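Local coordinates for conserved uncharacterized archaeal protein (Methanococcus maripaludis S2, PDB 2QZG) that is of unknown function but belongs to the UPF0147 family and folds as a small bundle of four helices, present as two copies, at residues 23-27 against 40-44; 31-36 against 71-77; 19-23 against 85-89. All blocks are in the same frame, centred on the assembly; numbering follows the deposited sequence.

Contact 1. Residues 23-27 against 40-44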
loop_
_atom_site.group_PDB
_atom_site.type_symbol
_atom_site.label_atom_id
_atom_site.label_comp_id
_atom_site.label_asym_id
_atom_site.label_seq_id
_atom_site.Cartn_x
_atom_site.Cartn_y
_atom_site.Cartn_z
ATOM N N LEU C 23 10.719 1.879 1.135
ATOM C CA LEU C 23 11.793 1.811 0.146
ATOM C C LEU C 23 13.134 1.428 0.770
ATOM O O LEU C 23 13.879 0.621 0.215
ATOM C CB LEU C 23 11.896 3.133 -0.624
ATOM C CG LEU C 23 10.835 3.354 -1.713
ATOM C CD1 LEU C 23 10.831 4.811 -2.176
ATOM C CD2 LEU C 23 11.071 2.419 -2.878
ATOM N N GLU C 24 13.441 1.997 1.928
ATOM C CA GLU C 24 14.699 1.686 2.625
ATOM C C GLU C 24 14.797 0.220 3.029
ATOM O O GLU C 24 15.897 -0.340 3.085
ATOM C CB GLU C 24 14.901 2.613 3.826
ATOM C CG GLU C 24 16.320 2.617 4.438
ATOM C CD GLU C 24 17.446 2.843 3.418
ATOM O OE1 GLU C 24 17.294 3.705 2.513
ATOM O OE2 GLU C 24 18.485 2.151 3.518
ATOM N N GLU C 25 13.646 -0.393 3.291
ATOM C CA GLU C 25 13.557 -1.808 3.637
ATOM C C GLU C 25 14.121 -2.689 2.512
ATOM O O GLU C 25 14.948 -3.570 2.758
ATOM C CB GLU C 25 12.105 -2.182 3.973
ATOM C CG GLU C 25 11.925 -3.523 4.700
ATOM C CD GLU C 25 10.493 -3.733 5.209
ATOM O OE1 GLU C 25 9.607 -2.917 4.874
ATOM O OE2 GLU C 25 10.254 -4.713 5.948
ATOM N N ILE C 26 13.688 -2.430 1.280
ATOM C CA ILE C 26 14.214 -3.116 0.088
ATOM C C ILE C 26 15.701 -2.812 -0.145
ATOM O O ILE C 26 16.471 -3.698 -0.541
ATOM C CB ILE C 26 13.462 -2.669 -1.167
ATOM C CG1 ILE C 26 11.945 -2.979 -1.043
ATOM C CG2 ILE C 26 14.102 -3.273 -2.418
ATOM C CD1 ILE C 26 11.107 -2.400 -2.188
ATOM N N VAL C 27 16.084 -1.555 0.067
ATOM C CA VAL C 27 17.476 -1.113 -0.098
ATOM C C VAL C 27 18.407 -1.933 0.789
ATOM O O VAL C 27 19.465 -2.372 0.341
ATOM C CB VAL C 27 17.642 0.424 0.129
ATOM C CG1 VAL C 27 19.136 0.856 0.187
ATOM C CG2 VAL C 27 16.937 1.208 -0.974
ATOM N N ALA C 40 15.366 0.985 -5.904
ATOM C CA ALA C 40 14.587 1.414 -4.752
ATOM C C ALA C 40 15.247 2.611 -4.029
ATOM O O ALA C 40 14.577 3.428 -3.386
ATOM C CB ALA C 40 14.385 0.253 -3.803
ATOM N N ASP C 41 16.560 2.722 -4.149
ATOM C CA ASP C 41 17.244 3.883 -3.588
ATOM C C ASP C 41 17.067 5.089 -4.500
ATOM O O ASP C 41 16.825 6.213 -4.042
ATOM C CB ASP C 41 18.705 3.572 -3.310
ATOM C CG ASP C 41 19.199 4.292 -2.087
ATOM O OD1 ASP C 41 18.358 4.526 -1.184
ATOM O OD2 ASP C 41 20.396 4.654 -2.030
ATOM N N ASN C 42 17.115 4.824 -5.799
ATOM C CA ASN C 42 16.840 5.833 -6.812
ATOM C C ASN C 42 15.452 6.447 -6.656
ATOM O O ASN C 42 15.272 7.674 -6.740
ATOM C CB ASN C 42 17.025 5.219 -8.194
ATOM C CG ASN C 42 18.481 4.870 -8.484
ATOM O OD1 ASN C 42 19.389 5.334 -7.791
ATOM N ND2 ASN C 42 18.706 4.052 -9.502
ATOM N N ALA C 43 14.470 5.584 -6.410
ATOM C CA ALA C 43 13.087 6.017 -6.204
ATOM C C ALA C 43 12.977 6.864 -4.937
ATOM O O ALA C 43 12.323 7.924 -4.922
ATOM C CB ALA C 43 12.182 4.805 -6.109
ATOM N N LYS C 44 13.640 6.404 -3.879
ATOM C CA LYS C 44 13.641 7.107 -2.607
ATOM C C LYS C 44 14.253 8.514 -2.717
ATOM O O LYS C 44 13.705 9.476 -2.170
ATOM C CB LYS C 44 14.353 6.254 -1.552
ATOM C CG LYS C 44 14.213 6.790 -0.144
ATOM C CD LYS C 44 15.036 5.982 0.855
ATOM C CE LYS C 44 15.676 6.924 1.850
ATOM N NZ LYS C 44 16.533 6.279 2.890
#
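With its CG anti to the backbone N (chi1 -166°) and the chain bent at chi2, E24 carries its carboxylate round to K44, which stretches across from helix 34-46 and bends only at chi3 (140°). Their side chains cross obliquely, and K44 NZ gives a hydrogen bond of 2.7 Å to E24 OE1 as part of a salt bridge. The ammonium group sits above the carboxylate plane, 39° out of it. Beneath this bridge the apolar side chains meet. L23 spreads its two methyls along one turn of the partner helix: its CD1 lies 3.7 Å from the backbone N of K44, and its CD2 4.1 Å from A40 CB. The same A40 methyl is met by I26 CG2 at 3.8 Å, while V27 CG2 rests against the backbone at D41 N, 3.5 Å away. The L23 and A40 CA atoms are 5.7 Å apart, a close spacing consistent with the small side chain of A40, where these antiparallel helices, 12-27 and 34-46, pack as a hairpin. I82 of helix 76-90 also touches I26. D41 OD1 comes within 3.9 Å of E24 OE1, and E28 adds another negative charge beside E24. K44 probably offsets part of this acidity, so that the partly exposed margin is held by charge and the inner face by apolar contact.

Contact 2. Residues 31-36 against 71-77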
loop_
_atom_site.group_PDB
_atom_site.type_symbol
_atom_site.label_atom_id
_atom_site.label_comp_id
_atom_site.label_asym_id
_atom_site.label_seq_id
_atom_site.Cartn_x
_atom_site.Cartn_y
_atom_site.Cartn_z
ATOM N N THR C 31 18.670 -10.144 0.170
ATOM C CA THR C 31 18.143 -11.203 -0.698
ATOM C C THR C 31 17.711 -10.661 -2.061
ATOM O O THR C 31 17.185 -11.402 -2.898
ATOM C CB THR C 31 16.929 -11.916 -0.066
ATOM O OG1 THR C 31 15.887 -10.963 0.176
ATOM C CG2 THR C 31 17.307 -12.616 1.237
ATOM N N VAL C 32 17.920 -9.367 -2.278
ATOM C CA VAL C 32 17.452 -8.710 -3.494
ATOM C C VAL C 32 18.641 -8.386 -4.402
ATOM O O VAL C 32 19.684 -7.936 -3.911
ATOM C CB VAL C 32 16.587 -7.436 -3.166
ATOM C CG1 VAL C 32 15.967 -6.850 -4.423
ATOM C CG2 VAL C 32 15.473 -7.805 -2.209
ATOM N N PRO C 33 18.518 -8.675 -5.719
ATOM C CA PRO C 33 19.554 -8.245 -6.662
ATOM C C PRO C 33 19.952 -6.775 -6.454
ATOM O O PRO C 33 19.100 -5.911 -6.198
ATOM C CB PRO C 33 18.885 -8.439 -8.020
ATOM C CG PRO C 33 17.953 -9.587 -7.806
ATOM C CD PRO C 33 17.449 -9.442 -6.390
ATOM N N ARG C 34 21.240 -6.507 -6.562
ATOM C CA ARG C 34 21.757 -5.178 -6.320
ATOM C C ARG C 34 21.118 -4.127 -7.227
ATOM O O ARG C 34 20.920 -3.003 -6.797
ATOM C CB ARG C 34 23.298 -5.167 -6.397
ATOM C CG ARG C 34 23.913 -5.971 -5.270
ATOM C CD ARG C 34 25.373 -5.772 -5.121
ATOM N NE ARG C 34 25.687 -4.639 -4.262
ATOM C CZ ARG C 34 26.002 -4.736 -2.976
ATOM N NH1 ARG C 34 26.052 -5.923 -2.374
ATOM N NH2 ARG C 34 26.255 -3.633 -2.296
ATOM N N ASN C 35 20.774 -4.487 -8.460
ATOM C CA ASN C 35 20.138 -3.531 -9.367
ATOM C C ASN C 35 18.724 -3.094 -8.922
ATOM O O ASN C 35 18.298 -1.978 -9.188
ATOM C CB ASN C 35 20.124 -4.053 -10.804
ATOM C CG ASN C 35 19.165 -5.207 -10.999
ATOM O OD1 ASN C 35 19.236 -6.214 -10.292
ATOM N ND2 ASN C 35 18.255 -5.065 -11.964
ATOM N N ILE C 36 18.025 -3.972 -8.219
ATOM C CA ILE C 36 16.663 -3.694 -7.766
ATOM C C ILE C 36 16.698 -2.877 -6.469
ATOM O O ILE C 36 15.893 -1.961 -6.276
ATOM C CB ILE C 36 15.839 -4.991 -7.599
ATOM C CG1 ILE C 36 15.607 -5.646 -8.957
ATOM C CG2 ILE C 36 14.497 -4.706 -6.912
ATOM C CD1 ILE C 36 15.350 -7.153 -8.892
ATOM N N ASP C 71 12.109 -6.760 -14.500
ATOM C CA ASP C 71 13.288 -7.571 -14.202
ATOM C C ASP C 71 12.844 -8.999 -13.862
ATOM O O ASP C 71 12.059 -9.200 -12.935
ATOM C CB ASP C 71 14.060 -6.960 -13.026
ATOM C CG ASP C 71 15.533 -7.313 -13.037
ATOM O OD1 ASP C 71 15.903 -8.370 -12.481
ATOM O OD2 ASP C 71 16.329 -6.516 -13.580
ATOM N N PRO C 72 13.354 -9.995 -14.605
ATOM C CA PRO C 72 12.921 -11.377 -14.366
ATOM C C PRO C 72 13.435 -11.973 -13.046
ATOM O O PRO C 72 12.886 -12.985 -12.576
ATOM C CB PRO C 72 13.497 -12.141 -15.567
ATOM C CG PRO C 72 14.682 -11.350 -15.989
ATOM C CD PRO C 72 14.345 -9.902 -15.694
ATOM N N ASN C 73 14.469 -11.351 -12.465
ATOM C CA ASN C 73 15.100 -11.854 -11.239
ATOM C C ASN C 73 14.474 -11.367 -9.941
ATOM O O ASN C 73 14.956 -11.659 -8.845
ATOM C CB ASN C 73 16.599 -11.547 -11.236
ATOM C CG ASN C 73 17.442 -12.783 -11.511
ATOM O OD1 ASN C 73 16.976 -13.747 -12.124
ATOM N ND2 ASN C 73 18.679 -12.769 -11.035
HETATM N N MSE C 74 13.385 -10.632 -10.048
HETATM C CA MSE C 74 12.830 -10.077 -8.833
HETATM C C MSE C 74 12.076 -11.055 -7.940
HETATM O O MSE C 74 11.210 -11.799 -8.418
HETATM C CB MSE C 74 11.977 -8.883 -9.119
HETATM C CG MSE C 74 11.974 -8.013 -7.904
HETATM SE SE MSE C 74 10.560 -6.892 -8.082
HETATM C CE MSE C 74 11.386 -5.551 -9.227
ATOM N N PRO C 75 12.414 -11.048 -6.637
ATOM C CA PRO C 75 11.825 -11.965 -5.667
ATOM C C PRO C 75 10.366 -11.640 -5.427
ATOM O O PRO C 75 9.979 -10.475 -5.499
ATOM C CB PRO C 75 12.627 -11.704 -4.389
ATOM C CG PRO C 75 13.869 -10.923 -4.826
ATOM C CD PRO C 75 13.418 -10.155 -6.018
ATOM N N ILE C 76 9.571 -12.671 -5.148
ATOM C CA ILE C 76 8.132 -12.516 -4.897
ATOM C C ILE C 76 7.853 -11.470 -3.809
ATOM O O ILE C 76 7.053 -10.547 -4.031
ATOM C CB ILE C 76 7.434 -13.880 -4.583
ATOM C CG1 ILE C 76 7.538 -14.804 -5.798
ATOM C CG2 ILE C 76 5.971 -13.652 -4.172
ATOM C CD1 ILE C 76 6.855 -16.189 -5.663
ATOM N N HIS C 77 8.547 -11.588 -2.667
ATOM C CA HIS C 77 8.333 -10.698 -1.529
ATOM C C HIS C 77 8.582 -9.237 -1.888
ATOM O O HIS C 77 7.818 -8.350 -1.511
ATOM C CB HIS C 77 9.145 -11.143 -0.292
ATOM C CG HIS C 77 10.606 -10.799 -0.335
ATOM N ND1 HIS C 77 11.516 -11.504 -1.089
ATOM C CD2 HIS C 77 11.323 -9.846 0.318
ATOM C CE1 HIS C 77 12.724 -10.990 -0.920
ATOM N NE2 HIS C 77 12.638 -9.992 -0.063
#
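T31 opens the contact against H77: its OG1 lies at the edge of the imidazole ring, near the ring plane and 3.3 Å from H77 CE1. D29, two residues before T31, links the pair, since one of its carboxylate oxygens is hydrogen-bonded to T31 OG1 and the other to H77 NE2. V32 follows, buried, with CG2 approaching the H77 ring obliquely, 4.2 Å from NE2. P33 then meets P75 ring to ring, P33 CD 4.1 Å from P75 CD, and lays its CG 3.8 Å from the carbonyl O of N73. Each of these prolines is the N-cap residue of its helix, 34-46 and 76-90, so the two helix starts are brought together through their rings. At N35, chi1 of 71° puts CG between the backbone N and the carbonyl carbon. From there ND2 gives D71 OD2 a hydrogen bond of 2.9 Å, with an N-H...O angle of 142°. The acceptor lies nearly in the amide plane, whereas the donor stands above the carboxylate plane, 52° out of it. I36 closes the segment with its CD1 3.6 Å from CG of the selenomethionine M74; I68 of helix 54-68 touches both side chains. D71 also begins the type I turn that runs to M74, and its OD1 accepts a weak bond from N73 N. Its OD2 thus bonds across to N35 while OD1 contributes at most weakly to its own turn, and polar groups flank an apolar centre of prolines, I36 and M74.

Contact 3. Residues 19-23 against 85-89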
loop_
_atom_site.group_PDB
_atom_site.type_symbol
_atom_site.label_atom_id
_atom_site.label_comp_id
_atom_site.label_asym_id
_atom_site.label_seq_id
_atom_site.Cartn_x
_atom_site.Cartn_y
_atom_site.Cartn_z
ATOM N N ILE C 19 6.503 5.907 3.000
ATOM C CA ILE C 19 6.982 5.416 1.705
ATOM C C ILE C 19 8.519 5.284 1.660
ATOM O O ILE C 19 9.032 4.252 1.228
ATOM C CB ILE C 19 6.453 6.286 0.497
ATOM C CG1 ILE C 19 4.947 6.087 0.288
ATOM C CG2 ILE C 19 7.240 5.936 -0.788
ATOM C CD1 ILE C 19 4.243 7.184 -0.541
ATOM N N SER C 20 9.250 6.305 2.118
ATOM C CA SER C 20 10.717 6.275 2.158
ATOM C C SER C 20 11.249 5.114 3.010
ATOM O O SER C 20 12.214 4.433 2.640
ATOM C CB SER C 20 11.281 7.597 2.721
ATOM O OG SER C 20 10.680 8.714 2.065
ATOM N N SER C 21 10.624 4.930 4.171
ATOM C CA SER C 21 10.920 3.826 5.060
ATOM C C SER C 21 10.700 2.464 4.377
ATOM O O SER C 21 11.528 1.556 4.496
ATOM C CB SER C 21 10.050 3.954 6.307
ATOM O OG SER C 21 9.663 2.681 6.781
HETATM N N MSE C 22 9.590 2.319 3.658
HETATM C CA MSE C 22 9.324 1.069 2.948
HETATM C C MSE C 22 10.358 0.821 1.858
HETATM O O MSE C 22 10.831 -0.302 1.691
HETATM C CB MSE C 22 7.913 1.050 2.375
HETATM C CG MSE C 22 6.869 0.639 3.354
HETATM SE SE MSE C 22 5.114 0.894 2.509
HETATM C CE MSE C 22 5.022 2.792 2.712
ATOM N N LEU C 23 10.719 1.879 1.135
ATOM C CA LEU C 23 11.793 1.811 0.146
ATOM C C LEU C 23 13.134 1.428 0.770
ATOM O O LEU C 23 13.879 0.621 0.215
ATOM C CB LEU C 23 11.896 3.133 -0.624
ATOM C CG LEU C 23 10.835 3.354 -1.713
ATOM C CD1 LEU C 23 10.831 4.811 -2.176
ATOM C CD2 LEU C 23 11.071 2.419 -2.878
ATOM N N ILE C 85 4.235 0.150 -2.243
ATOM C CA ILE C 85 4.872 1.454 -2.381
ATOM C C ILE C 85 4.316 2.218 -3.599
ATOM O O ILE C 85 4.019 3.404 -3.497
ATOM C CB ILE C 85 6.426 1.324 -2.521
ATOM C CG1 ILE C 85 7.049 0.703 -1.263
ATOM C CG2 ILE C 85 7.054 2.678 -2.867
ATOM C CD1 ILE C 85 8.451 0.079 -1.494
ATOM N N VAL C 86 4.174 1.551 -4.746
ATOM C CA VAL C 86 3.617 2.221 -5.945
ATOM C C VAL C 86 2.185 2.684 -5.685
ATOM O O VAL C 86 1.835 3.829 -5.987
ATOM C CB VAL C 86 3.699 1.321 -7.203
ATOM C CG1 VAL C 86 2.829 1.878 -8.378
ATOM C CG2 VAL C 86 5.168 1.172 -7.633
ATOM N N SER C 87 1.372 1.794 -5.107
ATOM C CA SER C 87 -0.019 2.106 -4.750
ATOM C C SER C 87 -0.106 3.368 -3.895
ATOM O O SER C 87 -0.938 4.226 -4.123
ATOM C CB SER C 87 -0.626 0.939 -3.983
ATOM O OG SER C 87 -0.616 -0.199 -4.809
ATOM N N GLU C 88 0.740 3.431 -2.882
ATOM C CA GLU C 88 0.798 4.588 -2.001
ATOM C C GLU C 88 1.310 5.841 -2.704
ATOM O O GLU C 88 0.726 6.911 -2.526
ATOM C CB GLU C 88 1.640 4.274 -0.788
ATOM C CG GLU C 88 1.032 3.216 0.129
ATOM C CD GLU C 88 2.032 2.775 1.185
ATOM O OE1 GLU C 88 3.060 3.448 1.301
ATOM O OE2 GLU C 88 1.803 1.780 1.901
ATOM N N LEU C 89 2.361 5.704 -3.518
ATOM C CA LEU C 89 2.871 6.832 -4.337
ATOM C C LEU C 89 1.797 7.437 -5.226
ATOM O O LEU C 89 1.762 8.649 -5.434
ATOM C CB LEU C 89 4.080 6.408 -5.188
ATOM C CG LEU C 89 5.417 6.385 -4.449
ATOM C CD1 LEU C 89 6.496 5.565 -5.191
ATOM C CD2 LEU C 89 5.921 7.816 -4.202
#
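Helix segments 19-23 and 85-89 run nearly antiparallel, their directions 160° apart and their axes 10.4 Å from each other at closest approach. The CA atoms of I19 and I85 are the nearest across the pair, at 6.1 Å. Between these residues the beta-branched methyls meet, I19 CG2 lying 3.9 Å from I85 CG2. I19 has CG1 anti to its carbonyl carbon (chi1 -70°) and an extended chi2, which carries CD1 on to the last turn, 3.8 Å from L89 N and 4.1 Å from L89 CD2. Farther along, I85 reaches back between two residues: its CG1 is 3.8 Å from M22 CB, and its CD1 meets L23 CD2 at 3.8 Å. The E88 chain is extended beyond CG and slides past I19 in the opposite direction, with E88 CB 3.9 Å from I19 CG1. Selenomethionine M22 comes at the E88 carboxylate from the other direction, although the model is too tight at its terminal methyl for details there to be trusted. No hydrogen bond joins the segments, and apolar packing carries the contact. E88 OE1 is buried with no polar partner in the model. L65 of helix 54-68 covers L23 and I85, while A61 and I62 of that helix lie against L89. L47, in the loop after helix 34-46, touches I19 and L89, and W83 of the second subunit packs on I19 and E88, so this pair of helices forms part of the interface between the two subunits.

How the contacts relate
Contact 3 is the most buried, its centre about 4 Å from the centre of the chain, and is almost wholly apolar apart from one glutamate; it also touches the second subunit, which contact 1 does not. Contact 1, about 9 Å from it between centres, shares L23 and helix 12-27, and the two meet directly through I26 and I85. It is partly buried, with its charges kept to the outer margin. Contact 2 lies at the end of the bundle, its centre about 15 Å from the centre of the chain, and joins loops and helix starts instead of helix flanks, through prolines and polar side chains. It shares helix 34-46 with contact 1 and helix 76-90 with contact 3.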